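Local coordinates for protein extracellular invertase (Aspergillus kawachii, PDB 5XH8) that hydrolyses sucrose-type beta-fructofuranosides and, with high transfructosylation activity, transfers fructosyl units to build fructooligosaccharides such as 1-kestose, at residues L73-D78 / A599-Q604; L290-T295 / V302-N307; S475-L480 / I575-N580. All blocks are in the same frame, centred on the assembly; numbering follows the deposited sequence.

Contact 1. Residues L73-D78 / A599-Q604; sequences LATYQD and AWPDRQ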
loop_
_atom_site.group_PDB
_atom_site.type_symbol
_atom_site.label_atom_id
_atom_site.label_comp_id
_atom_site.label_asym_id
_atom_site.label_seq_id
_atom_site.Cartn_x
_atom_site.Cartn_y
_atom_site.Cartn_z
ATOM N N LEU A 73 35.426 -2.189 -16.016
ATOM C CA LEU A 73 35.501 -2.307 -14.555
ATOM C C LEU A 73 36.726 -1.591 -13.957
ATOM O O LEU A 73 37.311 -2.028 -12.963
ATOM C CB LEU A 73 35.384 -3.764 -14.085
ATOM C CG LEU A 73 34.892 -3.954 -12.633
ATOM C CD1 LEU A 73 33.437 -3.504 -12.448
ATOM C CD2 LEU A 73 35.065 -5.393 -12.171
ATOM N N ALA A 74 37.042 -0.449 -14.557
ATOM C CA ALA A 74 38.115 0.432 -14.079
ATOM C C ALA A 74 37.675 1.871 -14.136
ATOM O O ALA A 74 37.759 2.590 -13.128
ATOM C CB ALA A 74 39.370 0.234 -14.912
ATOM N N THR A 75 37.181 2.275 -15.304
ATOM C CA THR A 75 36.737 3.629 -15.553
ATOM C C THR A 75 35.225 3.678 -15.802
ATOM O O THR A 75 34.614 2.687 -16.223
ATOM C CB THR A 75 37.431 4.198 -16.796
ATOM O OG1 THR A 75 37.022 3.437 -17.946
ATOM C CG2 THR A 75 38.959 4.161 -16.641
ATOM N N TYR A 76 34.648 4.853 -15.586
ATOM C CA TYR A 76 33.194 5.035 -15.586
ATOM C C TYR A 76 32.761 6.220 -16.425
ATOM O O TYR A 76 33.523 7.187 -16.596
ATOM C CB TYR A 76 32.687 5.198 -14.139
ATOM C CG TYR A 76 33.088 4.046 -13.273
ATOM C CD1 TYR A 76 34.329 4.028 -12.649
ATOM C CD2 TYR A 76 32.255 2.931 -13.112
ATOM C CE1 TYR A 76 34.730 2.956 -11.875
ATOM C CE2 TYR A 76 32.648 1.854 -12.327
ATOM C CZ TYR A 76 33.889 1.871 -11.704
ATOM O OH TYR A 76 34.309 0.824 -10.906
ATOM N N GLN A 77 31.527 6.142 -16.916
ATOM C CA GLN A 77 30.847 7.229 -17.618
ATOM C C GLN A 77 29.528 7.515 -16.892
ATOM O O GLN A 77 28.694 6.612 -16.721
ATOM C CB GLN A 77 30.498 6.823 -19.060
ATOM C CG GLN A 77 31.597 7.003 -20.080
ATOM C CD GLN A 77 32.835 6.138 -19.838
ATOM O OE1 GLN A 77 32.754 4.927 -19.515
ATOM N NE2 GLN A 77 34.012 6.758 -20.020
ATOM N N ASP A 78 29.296 8.772 -16.548
ATOM C CA ASP A 78 28.036 9.169 -15.940
ATOM C C ASP A 78 26.852 8.918 -16.874
ATOM O O ASP A 78 26.975 9.096 -18.069
ATOM C CB ASP A 78 28.055 10.648 -15.584
ATOM C CG ASP A 78 29.018 10.952 -14.465
ATOM O OD1 ASP A 78 28.816 10.418 -13.348
ATOM O OD2 ASP A 78 30.009 11.671 -14.742
ATOM N N ALA A 599 39.519 7.520 -12.937
ATOM C CA ALA A 599 38.351 6.645 -13.080
ATOM C C ALA A 599 37.192 7.314 -13.809
ATOM O O ALA A 599 36.246 6.616 -14.182
ATOM C CB ALA A 599 37.905 6.108 -11.724
ATOM N N TRP A 600 37.269 8.637 -14.008
ATOM C CA TRP A 600 36.248 9.419 -14.669
ATOM C C TRP A 600 36.821 10.226 -15.846
ATOM O O TRP A 600 36.756 11.450 -15.828
ATOM C CB TRP A 600 35.556 10.355 -13.631
ATOM C CG TRP A 600 34.843 9.583 -12.566
ATOM C CD1 TRP A 600 35.333 9.234 -11.338
ATOM C CD2 TRP A 600 33.533 8.999 -12.654
ATOM N NE1 TRP A 600 34.409 8.493 -10.647
ATOM C CE2 TRP A 600 33.296 8.328 -11.430
ATOM C CE3 TRP A 600 32.545 8.982 -13.639
ATOM C CZ2 TRP A 600 32.103 7.641 -11.168
ATOM C CZ3 TRP A 600 31.348 8.304 -13.378
ATOM C CH2 TRP A 600 31.146 7.639 -12.145
ATOM N N PRO A 601 37.282 9.542 -16.921
ATOM C CA PRO A 601 37.982 10.248 -18.009
ATOM C C PRO A 601 37.148 11.259 -18.776
ATOM O O PRO A 601 37.732 12.129 -19.398
ATOM C CB PRO A 601 38.462 9.114 -18.942
ATOM C CG PRO A 601 37.538 7.972 -18.656
ATOM C CD PRO A 601 37.198 8.089 -17.183
ATOM N N ASP A 602 35.820 11.156 -18.743
ATOM C CA ASP A 602 34.958 12.102 -19.442
ATOM C C ASP A 602 34.404 13.214 -18.560
ATOM O O ASP A 602 33.650 14.024 -19.060
ATOM C CB ASP A 602 33.830 11.364 -20.163
ATOM C CG ASP A 602 34.352 10.251 -21.073
ATOM O OD1 ASP A 602 35.341 10.463 -21.789
ATOM O OD2 ASP A 602 33.785 9.140 -21.057
ATOM N N ARG A 603 34.781 13.263 -17.275
ATOM C CA ARG A 603 34.628 14.476 -16.444
ATOM C C ARG A 603 35.911 15.328 -16.467
ATOM O O ARG A 603 37.028 14.781 -16.513
ATOM C CB ARG A 603 34.410 14.102 -14.964
ATOM C CG ARG A 603 33.092 13.463 -14.599
ATOM C CD ARG A 603 33.073 13.132 -13.112
ATOM N NE ARG A 603 31.955 12.239 -12.749
ATOM C CZ ARG A 603 31.801 11.662 -11.558
ATOM N NH1 ARG A 603 32.686 11.869 -10.587
ATOM N NH2 ARG A 603 30.763 10.855 -11.328
ATOM N N GLN A 604 35.763 16.643 -16.325
ATOM C CA GLN A 604 36.924 17.544 -16.098
ATOM C C GLN A 604 37.377 17.734 -14.609
ATOM O O GLN A 604 38.492 18.206 -14.371
ATOM C CB GLN A 604 36.665 18.920 -16.735
ATOM C CG GLN A 604 37.918 19.538 -17.356
ATOM C CD GLN A 604 37.867 21.057 -17.461
ATOM O OE1 GLN A 604 36.795 21.661 -17.496
ATOM N NE2 GLN A 604 39.038 21.681 -17.519
HETATM O O HOH W 1 33.892 9.840 -16.997
#
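Arg-603 NH2 is held by two acceptors, Asp-78 OD1 at 2.8 Å and Leu-33 O, while NE of the same guanidinium donates to Asp-78 OD2, so that the carboxylate is gripped side-on. Each oxygen offers its syn lone pair, both N-H groups point almost straight at their acceptors, and the two flat groups are nearly coplanar, 3° apart: a bidentate salt bridge. It fastens the chain end, in the loop after strand 585-594 of the beta-sandwich of this family 32 glycosidase, onto strand 77-78 in the N-terminal beta-propeller. A type I turn from Trp-600 to Arg-603 folds the arginine back over the indole, whose CD2 lies 3.4 Å from the guanidinium plane, over its centre. The opposite face of Trp-600 receives Tyr-76 CB in a CH-pi contact, 3.6 Å from the centroid of the six-membered ring. The indole is thus sandwiched between the arginine and the tyrosine CB, while its NE1 is hydrogen-bonded to His-31 O. The tyrosine ring itself meets the indole obliquely, and its hydroxyl is hydrogen-bonded to Tyr-345 OH in strand 341-348. Along the backbone, Tyr-76 N donates to Ala-599 O at 2.8 Å, and a water donates to Tyr-76 O and accepts from Asp-602 N, bridging the two backbones. Nearer the surface, a bend at chi2 (64°) of Gln-77 brings CD round toward Asp-602. There Gln-77 NE2 donates to Asp-602 OD2 at 2.6 Å; the acceptor lies close to the amide plane, but the donor approaches from above the carboxylate plane, 38° out of it.

Contact 2. Residues L290-T295 / V302-N307; sequences LWVSGT and VSFNPN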
loop_
_atom_site.group_PDB
_atom_site.type_symbol
_atom_site.label_atom_id
_atom_site.label_comp_id
_atom_site.label_asym_id
_atom_site.label_seq_id
_atom_site.Cartn_x
_atom_site.Cartn_y
_atom_site.Cartn_z
ATOM N N LEU A 290 29.382 -6.469 7.569
ATOM C CA LEU A 290 29.704 -7.895 7.745
ATOM C C LEU A 290 29.495 -8.760 6.498
ATOM O O LEU A 290 28.699 -8.425 5.605
ATOM C CB LEU A 290 28.871 -8.458 8.897
ATOM C CG LEU A 290 28.873 -7.736 10.234
ATOM C CD1 LEU A 290 27.957 -8.445 11.231
ATOM C CD2 LEU A 290 30.278 -7.653 10.789
ATOM N N TRP A 291 30.250 -9.863 6.444
ATOM C CA TRP A 291 29.986 -10.992 5.539
ATOM C C TRP A 291 29.751 -12.241 6.392
ATOM O O TRP A 291 30.218 -12.324 7.544
ATOM C CB TRP A 291 31.121 -11.222 4.527
ATOM C CG TRP A 291 32.433 -11.718 5.144
ATOM C CD1 TRP A 291 33.505 -10.952 5.478
ATOM C CD2 TRP A 291 32.784 -13.074 5.486
ATOM N NE1 TRP A 291 34.510 -11.729 6.000
ATOM C CE2 TRP A 291 34.105 -13.038 6.021
ATOM C CE3 TRP A 291 32.121 -14.316 5.387
ATOM C CZ2 TRP A 291 34.783 -14.200 6.482
ATOM C CZ3 TRP A 291 32.800 -15.489 5.851
ATOM C CH2 TRP A 291 34.115 -15.405 6.394
ATOM N N VAL A 292 28.994 -13.188 5.836
ATOM C CA VAL A 292 28.599 -14.409 6.557
ATOM C C VAL A 292 28.490 -15.549 5.580
ATOM O O VAL A 292 27.848 -15.407 4.532
ATOM C CB VAL A 292 27.230 -14.280 7.257
ATOM C CG1 VAL A 292 26.980 -15.472 8.188
ATOM C CG2 VAL A 292 27.140 -12.993 8.048
ATOM N N SER A 293 29.129 -16.672 5.932
ATOM C CA SER A 293 29.024 -17.926 5.178
ATOM C C SER A 293 28.013 -18.797 5.887
ATOM O O SER A 293 27.925 -18.762 7.100
ATOM C CB SER A 293 30.380 -18.657 5.158
ATOM O OG SER A 293 30.267 -19.902 4.486
ATOM N N GLY A 294 27.248 -19.575 5.144
ATOM C CA GLY A 294 26.310 -20.475 5.765
ATOM C C GLY A 294 25.812 -21.587 4.881
ATOM O O GLY A 294 25.944 -21.541 3.651
ATOM N N THR A 295 25.234 -22.597 5.525
ATOM C CA THR A 295 24.633 -23.714 4.803
ATOM C C THR A 295 23.143 -23.479 4.819
ATOM O O THR A 295 22.605 -22.861 5.739
ATOM C CB THR A 295 24.972 -25.086 5.440
ATOM O OG1 THR A 295 24.571 -25.083 6.811
ATOM C CG2 THR A 295 26.491 -25.397 5.359
ATOM N N VAL A 302 12.855 -23.085 4.660
ATOM C CA VAL A 302 14.277 -22.976 4.391
ATOM C C VAL A 302 14.976 -22.074 5.427
ATOM O O VAL A 302 14.390 -21.139 5.980
ATOM C CB VAL A 302 14.520 -22.536 2.930
ATOM C CG1 VAL A 302 14.257 -21.042 2.747
ATOM C CG2 VAL A 302 15.914 -22.901 2.476
ATOM N N SER A 303 16.231 -22.398 5.696
ATOM C CA SER A 303 17.012 -21.769 6.740
ATOM C C SER A 303 18.465 -21.580 6.292
ATOM O O SER A 303 19.047 -22.496 5.709
ATOM C CB SER A 303 16.984 -22.670 7.962
ATOM O OG SER A 303 16.980 -21.884 9.109
ATOM N N PHE A 304 19.033 -20.405 6.581
ATOM C CA PHE A 304 20.445 -20.111 6.358
ATOM C C PHE A 304 21.129 -20.231 7.713
ATOM O O PHE A 304 20.732 -19.577 8.658
ATOM C CB PHE A 304 20.592 -18.690 5.798
ATOM C CG PHE A 304 22.011 -18.208 5.670
ATOM C CD1 PHE A 304 22.799 -18.607 4.608
ATOM C CD2 PHE A 304 22.530 -17.307 6.585
ATOM C CE1 PHE A 304 24.111 -18.144 4.477
ATOM C CE2 PHE A 304 23.830 -16.834 6.460
ATOM C CZ PHE A 304 24.629 -17.259 5.399
ATOM N N ASN A 305 22.142 -21.083 7.807
ATOM C CA ASN A 305 22.774 -21.424 9.100
ATOM C C ASN A 305 24.237 -20.998 9.024
ATOM O O ASN A 305 25.035 -21.655 8.346
ATOM C CB ASN A 305 22.634 -22.927 9.367
ATOM C CG ASN A 305 21.190 -23.394 9.249
ATOM O OD1 ASN A 305 20.371 -23.070 10.090
ATOM N ND2 ASN A 305 20.861 -24.094 8.164
ATOM N N PRO A 306 24.577 -19.868 9.655
ATOM C CA PRO A 306 25.951 -19.366 9.600
ATOM C C PRO A 306 27.016 -20.349 10.117
ATOM O O PRO A 306 26.859 -20.900 11.214
ATOM C CB PRO A 306 25.912 -18.144 10.521
ATOM C CG PRO A 306 24.502 -17.691 10.499
ATOM C CD PRO A 306 23.692 -18.949 10.392
ATOM N N ASN A 307 28.102 -20.521 9.366
ATOM C CA ASN A 307 29.249 -21.314 9.848
ATOM C C ASN A 307 30.547 -20.531 10.037
ATOM O O ASN A 307 31.482 -21.053 10.644
ATOM C CB ASN A 307 29.482 -22.543 8.966
ATOM C CG ASN A 307 29.502 -22.214 7.500
ATOM O OD1 ASN A 307 29.986 -21.151 7.082
ATOM N ND2 ASN A 307 28.948 -23.110 6.703
#
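Thr-295 O accepts the backbone N-H of Asn-305 at 2.8 Å, and Thr-295 N donates in return to Asn-305 O at 3.0 Å, so both backbone polar atoms of the threonine are satisfied by one partner residue. The first bond runs nearly along the C=O axis, whereas in the second the donor is tilted 34° from the carbonyl plane. Asn-305 ND2 adds a weak bond to Thr-295 O, at 3.2 Å, and has a second acceptor in Ser-297 OG. Two residues earlier, Ser-293 O takes the N-H of Asn-307 at 2.9 Å, and Pro-306, which has no N-H to give, brings its CA within 3.2 Å of that same oxygen as a CA-H...O contact. These bonds close the beta hairpin of strands 286-298 and 302-311, part of an antiparallel sheet in the propeller domain; the segments are antiparallel but strongly splayed, 125° between their directions, and the second turns a corner at Asn-307. Gly-294 forms the non-hydrogen-bonded pair with Pro-306, and its own backbone bonding runs to Ile-266 in the neighbouring strand 265-274. The Phe-304 ring packs on this glycine, Phe-304 CE1 lying 3.5 Å from Gly-294 CA. Its CG lies anti to the backbone N (chi1 173°), on the side of the carbonyl carbon, and the ring tip, CE1 and CZ, meets Gly-294; the ring also meets Trp-226 edge-to-face. Val-292 crosses two side chains of the returning strand obliquely, Phe-304 and Pro-306. Val-292 CG1 comes to 3.7 Å from Pro-306 CB, and the same methyl touches Phe-304 CE2. Trp-226 of strand 219-227 touches both Val-292 and Pro-306.

Contact 3. Residues S475-L480 / I575-N580; sequences SGFQIL and ISFFHN
Strands 475-479 and 575-580 run antiparallel with directions 143° apart, the hydrogen-bonded pairs Gly-476 with Phe-578 and Gln-478 with Ser-576 alternating with non-hydrogen-bonded ones. The two bonds between Gln-478 and Ser-576 lie in the carbonyl planes, the shorter being Gln-478 N to Ser-576 O at 2.8 Å. Those of the glycine pair are more tilted, with Phe-578 N above the carbonyl plane of Gly-476 O. Ser-475 OG and His-579 ND1 are hydrogen-bonded at 3.0 Å, the hydroxyl meeting the imidazole at its edge; the other ring nitrogen, NE2, is hydrogen-bonded to Gly-583 O, so both have partners. Phe-477 and Phe-577 stand side by side and point the same way, each with CG anti to its carbonyl carbon. Their rings meet obliquely, planes 39° apart, with Phe-477 CE1 at 3.9 Å from Phe-577 CD1, and each also meets Phe-587 edge-to-face. Ile-479 CG2 touches Ile-575 CG1 at 4.1 Å. On the face of the sheet away from Ser-475 and His-579 lie Gln-478, Ser-576 and Phe-578, whose CD2 sits 3.8 Å from Gly-476 N; Gln-478 OE1 is hydrogen-bonded to Ser-481 OG. Phe-477 and Phe-577 reach Val-590 of strand 585-594, and Phe-477 and Ile-575 reach Leu-458 of strand 455-463, strands of a second antiparallel sheet. Two sheets packed through such an apolar layer form the beta-sandwich characteristic of the C-terminal domain of family 32 glycosidases.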
loop_
_atom_site.group_PDB
_atom_site.type_symbol
_atom_site.label_atom_id
_atom_site.label_comp_id
_atom_site.label_asym_id
_atom_site.label_seq_id
_atom_site.Cartn_x
_atom_site.Cartn_y
_atom_site.Cartn_z
ATOM N N SER A 475 54.366 -2.885 14.228
ATOM C CA SER A 475 55.152 -2.577 13.040
ATOM C C SER A 475 54.266 -2.252 11.822
ATOM O O SER A 475 53.220 -2.868 11.615
ATOM C CB SER A 475 56.097 -3.748 12.717
ATOM O OG SER A 475 56.616 -4.349 13.907
ATOM N N GLY A 476 54.711 -1.289 11.016
ATOM C CA GLY A 476 54.052 -0.967 9.778
ATOM C C GLY A 476 54.715 0.183 9.058
ATOM O O GLY A 476 55.937 0.192 8.892
ATOM N N PHE A 477 53.910 1.148 8.615
ATOM C CA PHE A 477 54.419 2.308 7.905
ATOM C C PHE A 477 53.795 3.585 8.410
ATOM O O PHE A 477 52.685 3.596 8.928
ATOM C CB PHE A 477 54.179 2.195 6.408
ATOM C CG PHE A 477 54.797 0.986 5.782
ATOM C CD1 PHE A 477 56.097 1.029 5.285
ATOM C CD2 PHE A 477 54.076 -0.204 5.677
ATOM C CE1 PHE A 477 56.668 -0.094 4.714
ATOM C CE2 PHE A 477 54.645 -1.326 5.102
ATOM C CZ PHE A 477 55.943 -1.274 4.625
ATOM N N GLN A 478 54.549 4.662 8.250
ATOM C CA GLN A 478 54.079 5.996 8.492
ATOM C C GLN A 478 53.938 6.623 7.109
ATOM O O GLN A 478 54.866 6.566 6.311
ATOM C CB GLN A 478 55.081 6.760 9.354
ATOM C CG GLN A 478 54.517 8.029 9.932
ATOM C CD GLN A 478 55.544 8.819 10.730
ATOM O OE1 GLN A 478 56.397 9.505 10.171
ATOM N NE2 GLN A 478 55.442 8.743 12.038
ATOM N N ILE A 479 52.773 7.188 6.813
ATOM C CA ILE A 479 52.491 7.743 5.483
ATOM C C ILE A 479 51.952 9.145 5.601
ATOM O O ILE A 479 51.588 9.578 6.691
ATOM C CB ILE A 479 51.488 6.866 4.685
ATOM C CG1 ILE A 479 50.121 6.786 5.402
ATOM C CG2 ILE A 479 52.070 5.475 4.470
ATOM C CD1 ILE A 479 49.045 6.079 4.593
ATOM N N LEU A 480 51.880 9.836 4.465
ATOM C CA LEU A 480 51.336 11.189 4.411
ATOM C C LEU A 480 51.990 12.096 5.493
ATOM O O LEU A 480 51.302 12.782 6.259
ATOM C CB LEU A 480 49.799 11.148 4.542
ATOM C CG LEU A 480 49.048 10.361 3.452
ATOM C CD1 LEU A 480 47.594 10.075 3.861
ATOM C CD2 LEU A 480 49.122 11.102 2.127
ATOM N N ILE A 575 56.944 8.776 3.352
ATOM C CA ILE A 575 56.681 7.444 3.868
ATOM C C ILE A 575 57.895 6.937 4.639
ATOM O O ILE A 575 59.014 7.117 4.190
ATOM C CB ILE A 575 56.357 6.472 2.718
ATOM C CG1 ILE A 575 55.048 6.891 2.027
ATOM C CG2 ILE A 575 56.261 5.036 3.239
ATOM C CD1 ILE A 575 54.715 6.066 0.798
ATOM N N SER A 576 57.661 6.284 5.772
ATOM C CA SER A 576 58.728 5.701 6.576
ATOM C C SER A 576 58.334 4.329 7.082
ATOM O O SER A 576 57.142 4.082 7.328
ATOM C CB SER A 576 59.010 6.590 7.778
ATOM O OG SER A 576 59.412 7.859 7.329
ATOM N N PHE A 577 59.334 3.456 7.270
ATOM C CA PHE A 577 59.157 2.227 8.060
ATOM C C PHE A 577 58.855 2.663 9.479
ATOM O O PHE A 577 59.314 3.719 9.921
ATOM C CB PHE A 577 60.418 1.343 8.080
ATOM C CG PHE A 577 60.852 0.868 6.724
ATOM C CD1 PHE A 577 60.322 -0.287 6.183
ATOM C CD2 PHE A 577 61.785 1.584 5.985
ATOM C CE1 PHE A 577 60.704 -0.716 4.920
ATOM C CE2 PHE A 577 62.174 1.159 4.725
ATOM C CZ PHE A 577 61.632 0.006 4.190
ATOM N N PHE A 578 58.062 1.873 10.183
ATOM C CA PHE A 578 57.765 2.137 11.579
ATOM C C PHE A 578 57.820 0.823 12.340
ATOM O O PHE A 578 57.327 -0.196 11.858
ATOM C CB PHE A 578 56.378 2.765 11.748
ATOM C CG PHE A 578 55.815 2.603 13.132
ATOM C CD1 PHE A 578 56.259 3.408 14.173
ATOM C CD2 PHE A 578 54.877 1.619 13.406
ATOM C CE1 PHE A 578 55.753 3.254 15.455
ATOM C CE2 PHE A 578 54.365 1.459 14.686
ATOM C CZ PHE A 578 54.800 2.280 15.715
ATOM N N HIS A 579 58.410 0.866 13.531
ATOM C CA HIS A 579 58.542 -0.306 14.407
ATOM C C HIS A 579 58.760 0.210 15.830
ATOM O O HIS A 579 59.549 1.146 16.028
ATOM C CB HIS A 579 59.695 -1.190 13.913
ATOM C CG HIS A 579 60.033 -2.319 14.835
ATOM N ND1 HIS A 579 59.104 -3.245 15.252
ATOM C CD2 HIS A 579 61.205 -2.671 15.418
ATOM C CE1 HIS A 579 59.685 -4.114 16.060
ATOM N NE2 HIS A 579 60.961 -3.790 16.175
ATOM N N ASN A 580 58.041 -0.346 16.811
ATOM C CA ASN A 580 58.065 0.213 18.184
ATOM C C ASN A 580 59.209 -0.336 19.063
ATOM O O ASN A 580 59.276 -0.037 20.248
ATOM C CB ASN A 580 56.720 0.031 18.891
ATOM C CG ASN A 580 56.424 -1.407 19.238
ATOM O OD1 ASN A 580 56.966 -2.333 18.629
ATOM N ND2 ASN A 580 55.523 -1.609 20.186
#

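How the contacts relate
Contact 1 opens first, at residues 73-78 in the propeller, and closes only at 599-604 near the C terminus, so the other two contacts fall within its long span. Contact 2 comes next and is local: its hairpin closes at 302-307 after a short turn, still within the propeller. Contact 3 then pairs two neighbouring strands of one sheet of the C-terminal sandwich, 475-480 with 575-580, across 94 intervening residues. Contacts 2 and 3 follow in series without crossing, their centres 38 Å apart. Contacts 2 and 3 each lie inside one domain, whereas contact 1 joins the two; none of the three touches another.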